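Local coordinates for protein nicotinate phosphoribosyltransferase (Saccharomyces cerevisiae, PDB 1VLP) that catalyses the first step of NAD synthesis from nicotinic acid, the ATP-dependent formation of nicotinate ribonucleotide from nicotinate and phosphoribosyl diphosphate, at residues A[177-182]-A[342-347]; A[244-249]-A[262-267]; A[285-290]-A[313-318]; A[322-325]-A[330-333]; A[408-413]-A[419-424]. All coordinates share one frame; numbering follows the deposited sequence. Where two conformers were deposited one is given.

Contact 1. Residues A[177-182]-A[342-347]; sequences ETLFDN and LNVEKA
Val344 sets CG1 opposite its backbone N (chi1 169°), which spreads its two methyls over Thr178 and Leu179. Thr178 answers with chi1 -58°: CG2 faces across the gap, while OG1 turns back to the carbonyl O of Lys174, one turn earlier in its own helix. The two methyls, Thr178 CG2 and Val344 CG1, meet at 3.6 Å. The other valine methyl, CG2, lies 4.0 Å from Leu179 CG, so the valine branch straddles the two neighbours. Leu179 reaches further along the partner helix, its CD2 resting 4.0 Å from Ala347 CB. Both helices belong to the outer layer of the alpha/beta barrel. Helix 344-356 forms the crossover between parallel strands 335-338 and 360-365, and helix 168-181 leads into strand 186-188, beside 360-365. Leu179 also touches Ile365, and Ala347 touches Phe363, on that shared strand. Each helix end is finished by an asparagine. Asn343 OD1 N-caps helix 344-356 by accepting from Lys346 N at 2.9 Å. At the C-terminal end of helix 168-181, Asn182 ND2 gives Thr178 O a nearly straight bond of 2.9 Å, and Asn182 N reaches the same oxygen from the opposite face.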
# COMPACT_ATOMS: atom_id res chain seq x y z
N GLU A 177 -12.28 19.13 1.96
CA GLU A 177 -13.42 19.95 1.60
C GLU A 177 -13.44 20.21 0.12
O GLU A 177 -14.49 20.20 -0.48
CB GLU A 177 -13.42 21.24 2.40
CG GLU A 177 -13.71 20.98 3.89
CD GLU A 177 -13.94 22.21 4.71
OE1 GLU A 177 -13.79 23.33 4.17
OE2 GLU A 177 -14.31 22.04 5.91
N THR A 178 -12.28 20.42 -0.49
CA THR A 178 -12.24 20.58 -1.94
C THR A 178 -12.71 19.33 -2.66
O THR A 178 -13.49 19.38 -3.64
CB THR A 178 -10.86 21.02 -2.41
OG1 THR A 178 -10.52 22.25 -1.74
CG2 THR A 178 -10.80 21.25 -3.92
N LEU A 179 -12.21 18.19 -2.20
CA LEU A 179 -12.57 16.92 -2.77
C LEU A 179 -14.10 16.73 -2.71
O LEU A 179 -14.72 16.44 -3.71
CB LEU A 179 -11.79 15.81 -2.07
CG LEU A 179 -10.29 15.75 -2.37
CD1 LEU A 179 -9.51 14.91 -1.31
CD2 LEU A 179 -10.01 15.25 -3.75
N PHE A 180 -14.68 16.93 -1.54
CA PHE A 180 -16.11 16.76 -1.34
C PHE A 180 -16.92 17.73 -2.21
O PHE A 180 -17.91 17.33 -2.81
CB PHE A 180 -16.46 16.96 0.12
CG PHE A 180 -15.91 15.93 1.07
CD1 PHE A 180 -15.73 14.58 0.72
CD2 PHE A 180 -15.58 16.34 2.34
CE1 PHE A 180 -15.26 13.70 1.66
CE2 PHE A 180 -15.08 15.46 3.24
CZ PHE A 180 -14.93 14.16 2.92
N ASP A 181 -16.48 18.98 -2.35
CA ASP A 181 -17.16 19.92 -3.28
C ASP A 181 -17.19 19.48 -4.72
O ASP A 181 -18.06 19.88 -5.47
CB ASP A 181 -16.49 21.26 -3.30
CG ASP A 181 -16.54 21.94 -2.00
OD1 ASP A 181 -17.38 21.59 -1.14
OD2 ASP A 181 -15.71 22.84 -1.84
N ASN A 182 -16.20 18.69 -5.12
CA ASN A 182 -16.13 18.13 -6.45
C ASN A 182 -16.71 16.72 -6.55
O ASN A 182 -16.57 16.04 -7.58
CB ASN A 182 -14.66 18.17 -6.88
CG ASN A 182 -14.24 19.56 -7.31
OD1 ASN A 182 -14.38 19.91 -8.48
ND2 ASN A 182 -13.74 20.37 -6.39
N LEU A 342 -1.24 10.80 -5.86
CA LEU A 342 -2.32 11.77 -6.10
C LEU A 342 -2.22 12.99 -5.21
O LEU A 342 -1.66 12.93 -4.10
CB LEU A 342 -3.65 11.12 -5.80
CG LEU A 342 -4.17 10.22 -6.91
CD1 LEU A 342 -5.36 9.55 -6.43
CD2 LEU A 342 -4.49 11.04 -8.16
N ASN A 343 -2.77 14.09 -5.72
CA ASN A 343 -3.09 15.27 -4.90
C ASN A 343 -4.47 15.70 -5.32
O ASN A 343 -5.07 15.04 -6.18
CB ASN A 343 -2.02 16.37 -5.09
CG ASN A 343 -1.86 16.78 -6.53
OD1 ASN A 343 -2.81 16.79 -7.28
ND2 ASN A 343 -0.65 17.13 -6.92
N VAL A 344 -4.99 16.76 -4.72
CA VAL A 344 -6.38 17.12 -4.96
C VAL A 344 -6.63 17.50 -6.41
O VAL A 344 -7.63 17.10 -7.03
CB VAL A 344 -6.81 18.27 -4.01
CG1 VAL A 344 -8.18 18.84 -4.43
CG2 VAL A 344 -6.86 17.77 -2.56
N GLU A 345 -5.71 18.29 -6.99
CA GLU A 345 -5.92 18.76 -8.36
C GLU A 345 -5.92 17.59 -9.34
O GLU A 345 -6.75 17.57 -10.28
CB GLU A 345 -4.86 19.82 -8.75
CG GLU A 345 -5.21 21.25 -8.34
CD GLU A 345 -4.00 22.21 -8.34
OE1 GLU A 345 -2.84 21.73 -8.36
OE2 GLU A 345 -4.21 23.43 -8.31
N LYS A 346 -4.96 16.68 -9.19
CA LYS A 346 -4.93 15.44 -10.03
C LYS A 346 -6.21 14.61 -9.88
O LYS A 346 -6.81 14.22 -10.89
CB LYS A 346 -3.73 14.57 -9.71
CG LYS A 346 -2.38 15.10 -10.22
CD LYS A 346 -1.32 14.20 -9.63
CE LYS A 346 0.07 14.47 -10.11
NZ LYS A 346 0.96 13.40 -9.53
N ALA A 347 -6.66 14.38 -8.65
CA ALA A 347 -7.92 13.65 -8.42
C ALA A 347 -9.07 14.29 -9.21
O ALA A 347 -9.84 13.63 -9.93
CB ALA A 347 -8.25 13.61 -6.94

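Contact 2. Residues A[244-249]-A[262-267]; sequences HEWVMG and KNAMDC
Trp246 carries most of this contact, its indole reaching across to Ala264 and Cys267. From CB, the chi1 of -175° sends CG away from the backbone N and out toward helix 260-272. The five-membered ring arrives first: Trp246 CD1 lies 3.8 Å from Ala264 CB, and NE1 donates to Ala264 O at 3.0 Å with an N-H...O angle of 169°. The acceptor lies close to the indole plane, whereas the donor is tilted from the plane of the alanine carbonyl, meeting it well to the side of the C=O direction. Farther out, Trp246 CZ2 on the benzo ring comes edge-on to Cys267 CB at 3.6 Å. With a leucine here, the indole N-H is gone, Ala264 O would probably be left without this partner, and a gap would be likely to open beside Cys267. Next to the tryptophan, Val247 CG2 packs on Ala264 CB at 3.8 Å. The axes of the two short helical segments come within 9.2 Å, with 118° between their directions. Both helices belong to the alpha/beta barrel, and the Trp246 side chain is about 8 Å from that of Tyr27, which by similarity binds nicotinate. His244, in the same segment, is by similarity autophosphorylated; it is unmodified here. Trp268, on helix 260-272 itself, meets the indole edge-to-face; Met31, Ala34 and Val35 of helix 26-38 and Trp137 of helix 137-140 also touch it.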
# COMPACT_ATOMS: atom_id res chain seq x y z
N HIS A 244 0.50 -5.60 -5.73
CA HIS A 244 1.37 -6.21 -6.77
C HIS A 244 2.01 -7.47 -6.29
O HIS A 244 2.19 -8.39 -7.10
CB HIS A 244 2.46 -5.26 -7.27
CG HIS A 244 1.95 -4.04 -7.96
ND1 HIS A 244 1.32 -4.07 -9.18
CD2 HIS A 244 1.93 -2.74 -7.55
CE1 HIS A 244 0.97 -2.83 -9.51
NE2 HIS A 244 1.33 -2.01 -8.54
N GLU A 245 2.33 -7.54 -5.00
CA GLU A 245 3.13 -8.66 -4.48
C GLU A 245 2.40 -10.00 -4.65
O GLU A 245 3.03 -11.04 -4.85
CB GLU A 245 3.61 -8.38 -3.06
CG GLU A 245 2.65 -8.41 -2.00
CD GLU A 245 3.33 -8.29 -0.58
OE1 GLU A 245 4.15 -9.18 -0.26
OE2 GLU A 245 2.94 -7.41 0.18
N TRP A 246 1.06 -9.96 -4.73
CA TRP A 246 0.27 -11.15 -5.00
C TRP A 246 0.58 -11.76 -6.32
O TRP A 246 1.05 -12.90 -6.36
CB TRP A 246 -1.24 -10.85 -4.85
CG TRP A 246 -2.08 -12.06 -5.01
CD1 TRP A 246 -3.03 -12.25 -5.97
CD2 TRP A 246 -2.10 -13.24 -4.19
NE1 TRP A 246 -3.61 -13.46 -5.81
CE2 TRP A 246 -3.08 -14.10 -4.73
CE3 TRP A 246 -1.38 -13.66 -3.05
CZ2 TRP A 246 -3.35 -15.36 -4.19
CZ3 TRP A 246 -1.66 -14.90 -2.51
CH2 TRP A 246 -2.62 -15.73 -3.07
N VAL A 247 0.35 -11.07 -7.45
CA VAL A 247 0.65 -11.75 -8.73
C VAL A 247 2.15 -11.98 -8.94
O VAL A 247 2.51 -12.93 -9.59
CB VAL A 247 -0.02 -11.13 -10.01
CG1 VAL A 247 0.57 -9.82 -10.37
CG2 VAL A 247 0.08 -12.14 -11.23
N MSE A 248 2.99 -11.08 -8.43
CA MSE A 248 4.49 -11.25 -8.47
C MSE A 248 4.86 -12.55 -7.80
O MSE A 248 5.59 -13.35 -8.38
CB MSE A 248 5.18 -10.07 -7.81
CG MSE A 248 5.03 -8.73 -8.49
SE MSE A 248 5.80 -7.31 -7.43
CE MSE A 248 7.68 -7.84 -7.49
N GLY A 249 4.32 -12.83 -6.60
CA GLY A 249 4.61 -14.09 -5.92
C GLY A 249 4.07 -15.30 -6.66
O GLY A 249 4.75 -16.30 -6.84
N LYS A 262 -4.18 -14.84 -14.55
CA LYS A 262 -5.36 -15.69 -14.37
C LYS A 262 -5.24 -16.53 -13.11
O LYS A 262 -6.17 -16.65 -12.33
CB LYS A 262 -5.54 -16.57 -15.60
CG LYS A 262 -6.76 -17.51 -15.49
CD LYS A 262 -7.33 -17.90 -16.84
CE LYS A 262 -8.65 -18.66 -16.67
NZ LYS A 262 -8.51 -19.75 -15.61
N ASN A 263 -4.06 -17.11 -12.87
CA ASN A 263 -3.87 -17.95 -11.68
C ASN A 263 -4.03 -17.14 -10.41
O ASN A 263 -4.65 -17.61 -9.45
CB ASN A 263 -2.50 -18.61 -11.69
CG ASN A 263 -2.44 -19.76 -12.67
OD1 ASN A 263 -3.46 -20.33 -13.03
ND2 ASN A 263 -1.22 -20.11 -13.11
N ALA A 264 -3.52 -15.91 -10.41
CA ALA A 264 -3.65 -15.03 -9.28
C ALA A 264 -5.12 -14.67 -9.03
O ALA A 264 -5.52 -14.63 -7.88
CB ALA A 264 -2.82 -13.74 -9.42
N MSE A 265 -5.89 -14.35 -10.07
CA MSE A 265 -7.31 -14.03 -9.86
C MSE A 265 -8.06 -15.24 -9.32
O MSE A 265 -8.85 -15.14 -8.37
CB MSE A 265 -8.00 -13.57 -11.14
CG MSE A 265 -7.45 -12.31 -11.70
SE MSE A 265 -8.60 -11.75 -13.22
CE MSE A 265 -8.28 -13.04 -14.49
N ASP A 266 -7.81 -16.40 -9.92
CA ASP A 266 -8.46 -17.60 -9.45
C ASP A 266 -8.22 -17.81 -7.99
O ASP A 266 -9.16 -18.13 -7.23
CB ASP A 266 -7.95 -18.81 -10.20
CG ASP A 266 -8.60 -18.99 -11.54
OD1 ASP A 266 -9.76 -18.63 -11.69
OD2 ASP A 266 -7.95 -19.56 -12.42
N CYS A 267 -6.97 -17.71 -7.58
CA CYS A 267 -6.66 -17.96 -6.23
C CYS A 267 -7.32 -16.95 -5.31
O CYS A 267 -7.81 -17.28 -4.23
CB CYS A 267 -5.16 -17.88 -6.00
SG CYS A 267 -4.27 -19.33 -6.39

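Contact 3. Residues A[285-290]-A[313-318]; sequences FGTDDF and VEYTKK
Thr287 and Asp288, in the first turn of helix 287-291, face Tyr315 and Lys318 on helix 312-326. In the alpha/beta barrel, helix 287-291 lies in the connection between parallel strands 279-281 and 304-307, and helix 312-326 follows the second of them. The polar core centres on Thr287 OG1, which hydrogen-bonds to Asp405 OD2 and to Thr282 OG1; Thr282 OG1 is also bonded to Tyr315 OH. The phenol and the threonine are therefore tied together through a third hydroxyl. Direct packing is by van der Waals contact: Thr287 OG1 sits in the plane of the Tyr315 ring at its edge, 3.5 Å from CE1. Thr287 CG2 lies 4.0 Å from Tyr315 CE1 and 4.1 Å from Lys318 CD. A valine in place of Thr287 keeps a branch against the ring but would probably leave Asp405 OD2 and Thr282 OG1 without their shared hydroxyl partner. Tyr315 also touches Val305 and Gln307 on strand 304-307, close to Arg306, which by similarity binds nicotinate. The charged interaction lies farther out, on the exposed side. Lys318 runs straight to CG and CD, then bends (chi3 -94°) to bring its ammonium to Asp288. In this salt bridge Lys318 NZ is 3.1 Å from Asp288 OD1, the nitrogen standing 38° above the carboxylate plane, with Lys318 CE 3.4 Å from the same oxygen.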
# COMPACT_ATOMS: atom_id res chain seq x y z
N PHE A 285 2.32 -6.96 -14.78
CA PHE A 285 3.03 -7.47 -15.97
C PHE A 285 2.50 -6.78 -17.23
O PHE A 285 2.51 -7.36 -18.29
CB PHE A 285 2.92 -8.99 -16.09
CG PHE A 285 3.49 -9.70 -14.91
CD1 PHE A 285 4.70 -9.25 -14.36
CD2 PHE A 285 2.82 -10.73 -14.30
CE1 PHE A 285 5.22 -9.84 -13.21
CE2 PHE A 285 3.33 -11.34 -13.17
CZ PHE A 285 4.53 -10.88 -12.62
N GLY A 286 2.02 -5.56 -17.04
CA GLY A 286 1.48 -4.72 -18.09
C GLY A 286 -0.01 -4.98 -18.25
O GLY A 286 -0.46 -6.10 -18.21
N THR A 287 -0.77 -3.91 -18.36
CA THR A 287 -2.22 -4.04 -18.49
C THR A 287 -2.72 -4.89 -19.69
O THR A 287 -3.70 -5.64 -19.55
CB THR A 287 -2.85 -2.65 -18.41
OG1 THR A 287 -2.63 -2.13 -17.10
CG2 THR A 287 -4.34 -2.73 -18.68
N ASP A 288 -2.03 -4.84 -20.82
CA ASP A 288 -2.37 -5.70 -21.96
C ASP A 288 -2.41 -7.22 -21.66
O ASP A 288 -3.33 -7.95 -22.12
CB ASP A 288 -1.39 -5.42 -23.10
CG ASP A 288 -1.58 -4.05 -23.72
OD1 ASP A 288 -2.62 -3.42 -23.50
OD2 ASP A 288 -0.65 -3.60 -24.44
N ASP A 289 -1.42 -7.71 -20.91
CA ASP A 289 -1.39 -9.13 -20.57
C ASP A 289 -2.60 -9.46 -19.68
O ASP A 289 -3.27 -10.50 -19.88
CB ASP A 289 -0.12 -9.51 -19.82
CG ASP A 289 -0.10 -10.96 -19.49
OD1 ASP A 289 0.06 -11.72 -20.45
OD2 ASP A 289 -0.32 -11.34 -18.31
N PHE A 290 -2.84 -8.58 -18.70
CA PHE A 290 -3.97 -8.72 -17.78
C PHE A 290 -5.29 -8.81 -18.54
O PHE A 290 -6.11 -9.71 -18.29
CB PHE A 290 -4.04 -7.59 -16.77
CG PHE A 290 -5.14 -7.78 -15.78
CD1 PHE A 290 -4.95 -8.55 -14.64
CD2 PHE A 290 -6.38 -7.25 -16.00
CE1 PHE A 290 -5.97 -8.76 -13.78
CE2 PHE A 290 -7.42 -7.49 -15.11
CZ PHE A 290 -7.21 -8.22 -14.03
N VAL A 313 -4.90 9.10 -17.84
CA VAL A 313 -5.91 9.38 -18.87
C VAL A 313 -5.87 8.31 -19.94
O VAL A 313 -6.91 7.76 -20.31
CB VAL A 313 -5.74 10.76 -19.44
CG1 VAL A 313 -6.74 11.02 -20.56
CG2 VAL A 313 -5.90 11.78 -18.27
N GLU A 314 -4.67 7.95 -20.38
CA GLU A 314 -4.50 6.88 -21.35
C GLU A 314 -5.02 5.55 -20.79
O GLU A 314 -5.73 4.85 -21.51
CB GLU A 314 -3.05 6.81 -21.86
CG GLU A 314 -2.68 7.96 -22.84
CD GLU A 314 -3.67 8.12 -24.01
OE1 GLU A 314 -3.93 7.13 -24.76
OE2 GLU A 314 -4.23 9.23 -24.18
N TYR A 315 -4.68 5.25 -19.54
CA TYR A 315 -5.25 4.08 -18.85
C TYR A 315 -6.77 4.06 -18.88
O TYR A 315 -7.40 3.06 -19.18
CB TYR A 315 -4.75 4.01 -17.41
CG TYR A 315 -5.16 2.75 -16.71
CD1 TYR A 315 -4.44 1.58 -16.91
CD2 TYR A 315 -6.23 2.73 -15.84
CE1 TYR A 315 -4.79 0.43 -16.21
CE2 TYR A 315 -6.58 1.60 -15.16
CZ TYR A 315 -5.85 0.46 -15.33
OH TYR A 315 -6.23 -0.70 -14.66
N THR A 316 -7.37 5.19 -18.58
CA THR A 316 -8.82 5.30 -18.49
C THR A 316 -9.49 4.96 -19.83
O THR A 316 -10.47 4.22 -19.89
CB THR A 316 -9.19 6.73 -18.01
OG1 THR A 316 -8.61 6.99 -16.70
CG2 THR A 316 -10.76 6.98 -17.93
N LYS A 317 -8.92 5.48 -20.90
CA LYS A 317 -9.43 5.23 -22.23
C LYS A 317 -9.36 3.75 -22.55
O LYS A 317 -10.32 3.20 -23.08
CB LYS A 317 -8.69 6.08 -23.25
CG LYS A 317 -9.03 7.58 -23.13
CD LYS A 317 -8.63 8.39 -24.37
CE LYS A 317 -7.21 8.39 -24.66
NZ LYS A 317 -6.88 9.42 -25.73
N LYS A 318 -8.22 3.14 -22.22
CA LYS A 318 -7.95 1.73 -22.55
C LYS A 318 -8.95 0.82 -21.84
O LYS A 318 -9.51 -0.13 -22.45
CB LYS A 318 -6.51 1.37 -22.18
CG LYS A 318 -6.14 -0.09 -22.43
CD LYS A 318 -4.67 -0.40 -22.06
CE LYS A 318 -3.78 -0.27 -23.27
NZ LYS A 318 -2.38 -0.42 -22.83

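Contact 4. Residues A[322-325]-A[330-333]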
# COMPACT_ATOMS: atom_id res chain seq x y z
N HIS A 322 -12.15 -1.47 -23.12
CA HIS A 322 -12.26 -2.88 -22.77
C HIS A 322 -13.62 -3.21 -22.21
O HIS A 322 -14.25 -4.15 -22.65
CB HIS A 322 -11.20 -3.31 -21.79
CG HIS A 322 -11.18 -4.79 -21.57
ND1 HIS A 322 -10.64 -5.67 -22.49
CD2 HIS A 322 -11.64 -5.54 -20.54
CE1 HIS A 322 -10.76 -6.91 -22.01
NE2 HIS A 322 -11.34 -6.85 -20.83
N TYR A 323 -14.08 -2.46 -21.22
CA TYR A 323 -15.34 -2.79 -20.58
C TYR A 323 -16.58 -2.57 -21.49
O TYR A 323 -17.46 -3.43 -21.55
CB TYR A 323 -15.49 -1.97 -19.32
CG TYR A 323 -14.85 -2.49 -18.05
CD1 TYR A 323 -15.09 -3.79 -17.60
CD2 TYR A 323 -14.08 -1.64 -17.24
CE1 TYR A 323 -14.55 -4.26 -16.40
CE2 TYR A 323 -13.54 -2.08 -16.07
CZ TYR A 323 -13.78 -3.38 -15.62
OH TYR A 323 -13.22 -3.76 -14.39
N HIS A 324 -16.60 -1.47 -22.20
CA HIS A 324 -17.81 -1.08 -22.91
C HIS A 324 -17.91 -1.67 -24.30
O HIS A 324 -18.96 -2.10 -24.73
CB HIS A 324 -17.84 0.46 -23.06
CG HIS A 324 -19.10 1.00 -23.70
ND1 HIS A 324 -20.35 0.83 -23.14
CD2 HIS A 324 -19.28 1.76 -24.80
CE1 HIS A 324 -21.26 1.43 -23.90
NE2 HIS A 324 -20.64 2.01 -24.91
N ASP A 325 -16.78 -1.72 -24.98
CA ASP A 325 -16.69 -2.24 -26.34
C ASP A 325 -16.40 -3.73 -26.38
O ASP A 325 -17.11 -4.46 -27.10
CB ASP A 325 -15.64 -1.47 -27.16
CG ASP A 325 -16.03 0.02 -27.41
OD1 ASP A 325 -17.23 0.36 -27.32
OD2 ASP A 325 -15.11 0.83 -27.67
N PRO A 330 -22.59 -1.76 -19.88
CA PRO A 330 -23.06 -0.38 -19.94
C PRO A 330 -22.06 0.59 -19.33
O PRO A 330 -21.26 0.22 -18.44
CB PRO A 330 -24.34 -0.40 -19.08
CG PRO A 330 -24.74 -1.83 -18.97
CD PRO A 330 -23.46 -2.60 -19.04
N LYS A 331 -22.12 1.84 -19.78
CA LYS A 331 -21.31 2.90 -19.17
C LYS A 331 -21.61 2.98 -17.69
O LYS A 331 -22.75 2.79 -17.27
CB LYS A 331 -21.56 4.24 -19.84
CG LYS A 331 -21.05 4.34 -21.29
CD LYS A 331 -21.07 5.83 -21.76
CE LYS A 331 -20.66 5.98 -23.25
NZ LYS A 331 -20.98 7.38 -23.79
N PHE A 332 -20.58 3.28 -16.89
CA PHE A 332 -20.72 3.48 -15.46
C PHE A 332 -21.09 2.17 -14.67
O PHE A 332 -21.62 2.24 -13.56
CB PHE A 332 -21.66 4.68 -15.14
CG PHE A 332 -21.24 5.96 -15.79
CD1 PHE A 332 -20.05 6.59 -15.39
CD2 PHE A 332 -21.97 6.51 -16.85
CE1 PHE A 332 -19.64 7.77 -16.01
CE2 PHE A 332 -21.57 7.68 -17.47
CZ PHE A 332 -20.41 8.31 -17.07
N SER A 333 -20.76 1.03 -15.27
CA SER A 333 -20.90 -0.31 -14.67
C SER A 333 -19.73 -0.60 -13.67
O SER A 333 -19.89 -1.33 -12.67
CB SER A 333 -20.84 -1.38 -15.78
OG SER A 333 -21.96 -1.34 -16.63
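In the conformer given here, Lys331 CG lies over one face of the His324 imidazole, a CH-pi contact of 4.2 Å from that carbon to the ring centroid, 22° off the ring normal. Lys331 CG is displaced toward the rim, 3.9 Å from His324 CE1 and 4.0 Å from His324 ND1. Beside it the backbone of Pro330 approaches the ring obliquely, its carbonyl carbon 4.2 Å from His324 ND1. The rest of the lysine continues extended past the ring; its NZ stays 5.5 Å from His324 NE2, so only the aliphatic part is used. In the next shell, His324 ND1 is hydrogen-bonded to the carbonyl O of Leu329, just before the proline, which holds the imidazole in this rotation. Its chi1 of -176° swings CG away from the backbone N to make that reach. Lys331 is in turn placed by a type II beta turn, Pro330 to Ser333, with Phe332 at positive phi in its third position. A weak backbone bond from Ser333 N to Pro330 O closes the turn; the approach of Ser333 OG to the same oxygen is doubtfully short. His324 itself lies in a wider pi-type turn near the end of helix 312-326. The loop joins that helix to strand 335-338 of the parallel barrel sheet, with backbone bonds pairing Tyr323 with Leu329 and Phe332 with Gly358, after helix 344-356.

Contact 5. Residues A[408-413]-A[419-424]; sequences GKNMGD and RVKEEL
Asn410 and Lys421 come from opposite directions and meet through one hydrogen bond, Lys421 NZ to Asn410 OD1 at 2.9 Å. The lysine stretches out beyond CG, and this full extension lets its ammonium cross a gap in which the nearest backbones, at Asn410 and Lys421, keep their CA atoms 10.5 Å apart. The ammonium comes to the amide oxygen at a C=O...N angle of 136°, tilted 27° from the carbonyl plane; Lys421 CE follows, 3.4 Å from Asn410 OD1. Asn410, with chi1 -49°, turns CG away from its own carbonyl carbon toward the helix. Its amide is held at both ends: ND2 donates to the carbonyl oxygens of Ile403 and Leu407, so OD1 is presented to the lysine in a fixed orientation. Lys421 NZ also makes a weak bond to Leu407 O, which gives the two side chains a common backbone partner. This bonding ties loop 408-413 to the helix that follows it. Asp413 is the N-cap of helix 414-423, its side chain accepting from a backbone N; its OD2 is also bonded to Thr416 OG1. On the buried side of that helix, Val420 packs on Ile401 and Ile403, in the segment after strand 398-399, and on Tyr257 beyond the end of helix 244-254.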
# COMPACT_ATOMS: atom_id res chain seq x y z
N GLY A 408 9.38 1.01 -19.89
CA GLY A 408 10.82 0.97 -19.66
C GLY A 408 11.22 1.38 -18.24
O GLY A 408 12.39 1.67 -17.98
N LYS A 409 10.24 1.42 -17.34
CA LYS A 409 10.48 1.65 -15.92
C LYS A 409 9.96 0.42 -15.13
O LYS A 409 8.84 0.41 -14.62
CB LYS A 409 9.81 2.94 -15.47
CG LYS A 409 10.01 3.28 -14.01
N ASN A 410 10.84 -0.57 -15.01
CA ASN A 410 10.52 -1.89 -14.49
C ASN A 410 11.16 -2.08 -13.12
O ASN A 410 11.87 -1.20 -12.63
CB ASN A 410 11.07 -2.90 -15.47
CG ASN A 410 10.67 -2.59 -16.91
OD1 ASN A 410 11.45 -2.80 -17.86
ND2 ASN A 410 9.43 -2.11 -17.07
N MSE A 411 10.93 -3.22 -12.49
CA MSE A 411 11.50 -3.46 -11.19
C MSE A 411 11.99 -4.89 -11.14
O MSE A 411 11.26 -5.80 -11.48
CB MSE A 411 10.46 -3.24 -10.10
CG MSE A 411 10.87 -3.75 -8.72
SE MSE A 411 9.40 -3.71 -7.36
CE MSE A 411 8.79 -1.75 -7.65
N GLY A 412 13.22 -5.07 -10.68
CA GLY A 412 13.80 -6.41 -10.49
C GLY A 412 14.89 -6.78 -11.50
O GLY A 412 15.37 -5.96 -12.31
N ASP A 413 15.29 -8.02 -11.38
CA ASP A 413 16.40 -8.58 -12.14
C ASP A 413 16.18 -8.32 -13.63
O ASP A 413 15.16 -8.76 -14.16
CB ASP A 413 16.47 -10.08 -11.94
CG ASP A 413 17.56 -10.69 -12.70
OD1 ASP A 413 18.73 -10.38 -12.41
OD2 ASP A 413 17.26 -11.50 -13.62
N ARG A 419 13.25 -11.58 -20.26
CA ARG A 419 12.70 -12.90 -20.56
C ARG A 419 11.16 -12.87 -20.50
O ARG A 419 10.49 -13.45 -21.34
CB ARG A 419 13.08 -13.93 -19.49
CG ARG A 419 14.50 -14.50 -19.47
CD ARG A 419 14.61 -15.77 -18.56
NE ARG A 419 13.84 -15.75 -17.28
CZ ARG A 419 12.60 -16.23 -17.11
NH1 ARG A 419 11.93 -16.75 -18.12
NH2 ARG A 419 12.02 -16.19 -15.91
N VAL A 420 10.62 -12.20 -19.47
CA VAL A 420 9.17 -12.11 -19.24
C VAL A 420 8.49 -11.25 -20.31
O VAL A 420 7.47 -11.64 -20.86
CB VAL A 420 8.81 -11.58 -17.80
CG1 VAL A 420 7.32 -11.28 -17.65
CG2 VAL A 420 9.21 -12.57 -16.75
N LYS A 421 9.08 -10.10 -20.64
CA LYS A 421 8.53 -9.27 -21.73
C LYS A 421 8.40 -10.06 -23.04
O LYS A 421 7.42 -9.89 -23.80
CB LYS A 421 9.39 -8.04 -21.94
CG LYS A 421 9.17 -6.97 -20.94
CD LYS A 421 10.28 -5.96 -21.05
CE LYS A 421 10.02 -4.70 -20.34
NZ LYS A 421 11.24 -3.83 -20.53
N GLU A 422 9.36 -10.96 -23.28
CA GLU A 422 9.35 -11.83 -24.45
C GLU A 422 8.23 -12.85 -24.35
O GLU A 422 7.41 -12.95 -25.27
CB GLU A 422 10.71 -12.51 -24.59
CG GLU A 422 11.82 -11.52 -24.94
CD GLU A 422 13.24 -12.11 -24.94
OE1 GLU A 422 13.42 -13.32 -24.60
OE2 GLU A 422 14.19 -11.34 -25.27
N GLU A 423 8.17 -13.56 -23.21
CA GLU A 423 7.14 -14.59 -22.95
C GLU A 423 5.72 -14.03 -23.04
O GLU A 423 4.81 -14.71 -23.53
CB GLU A 423 7.37 -15.31 -21.63
CG GLU A 423 8.64 -16.20 -21.59
CD GLU A 423 9.06 -16.62 -20.18
OE1 GLU A 423 8.27 -16.43 -19.21
OE2 GLU A 423 10.19 -17.15 -20.05
N LEU A 424 5.53 -12.78 -22.63
CA LEU A 424 4.22 -12.12 -22.66
C LEU A 424 3.94 -11.35 -23.95
O LEU A 424 2.89 -10.70 -24.09
CB LEU A 424 4.06 -11.17 -21.45
CG LEU A 424 4.18 -11.95 -20.13
CD1 LEU A 424 3.87 -11.08 -18.95
CD2 LEU A 424 3.33 -13.24 -20.15

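Contact 2 is the buried one; contacts 1 and 3 are partly buried, and contacts 4 and 5 lie at the surface. Depth does not alone set the chemistry: contact 2 combines apolar packing with an indole-to-carbonyl hydrogen bond, contact 1 is apolar across its segments, contact 3 adds a salt bridge on its exposed side, and contacts 4 and 5 rest on a lysine, once by its methylene and once by its ammonium. Contacts 3 and 4 share helix 312-326. Phe285 links three of them, packing on Val247 of contact 2 and on Leu424 of contact 5. Contacts 2, 3 and 4 are all nested inside the long chain loop that contact 1 closes.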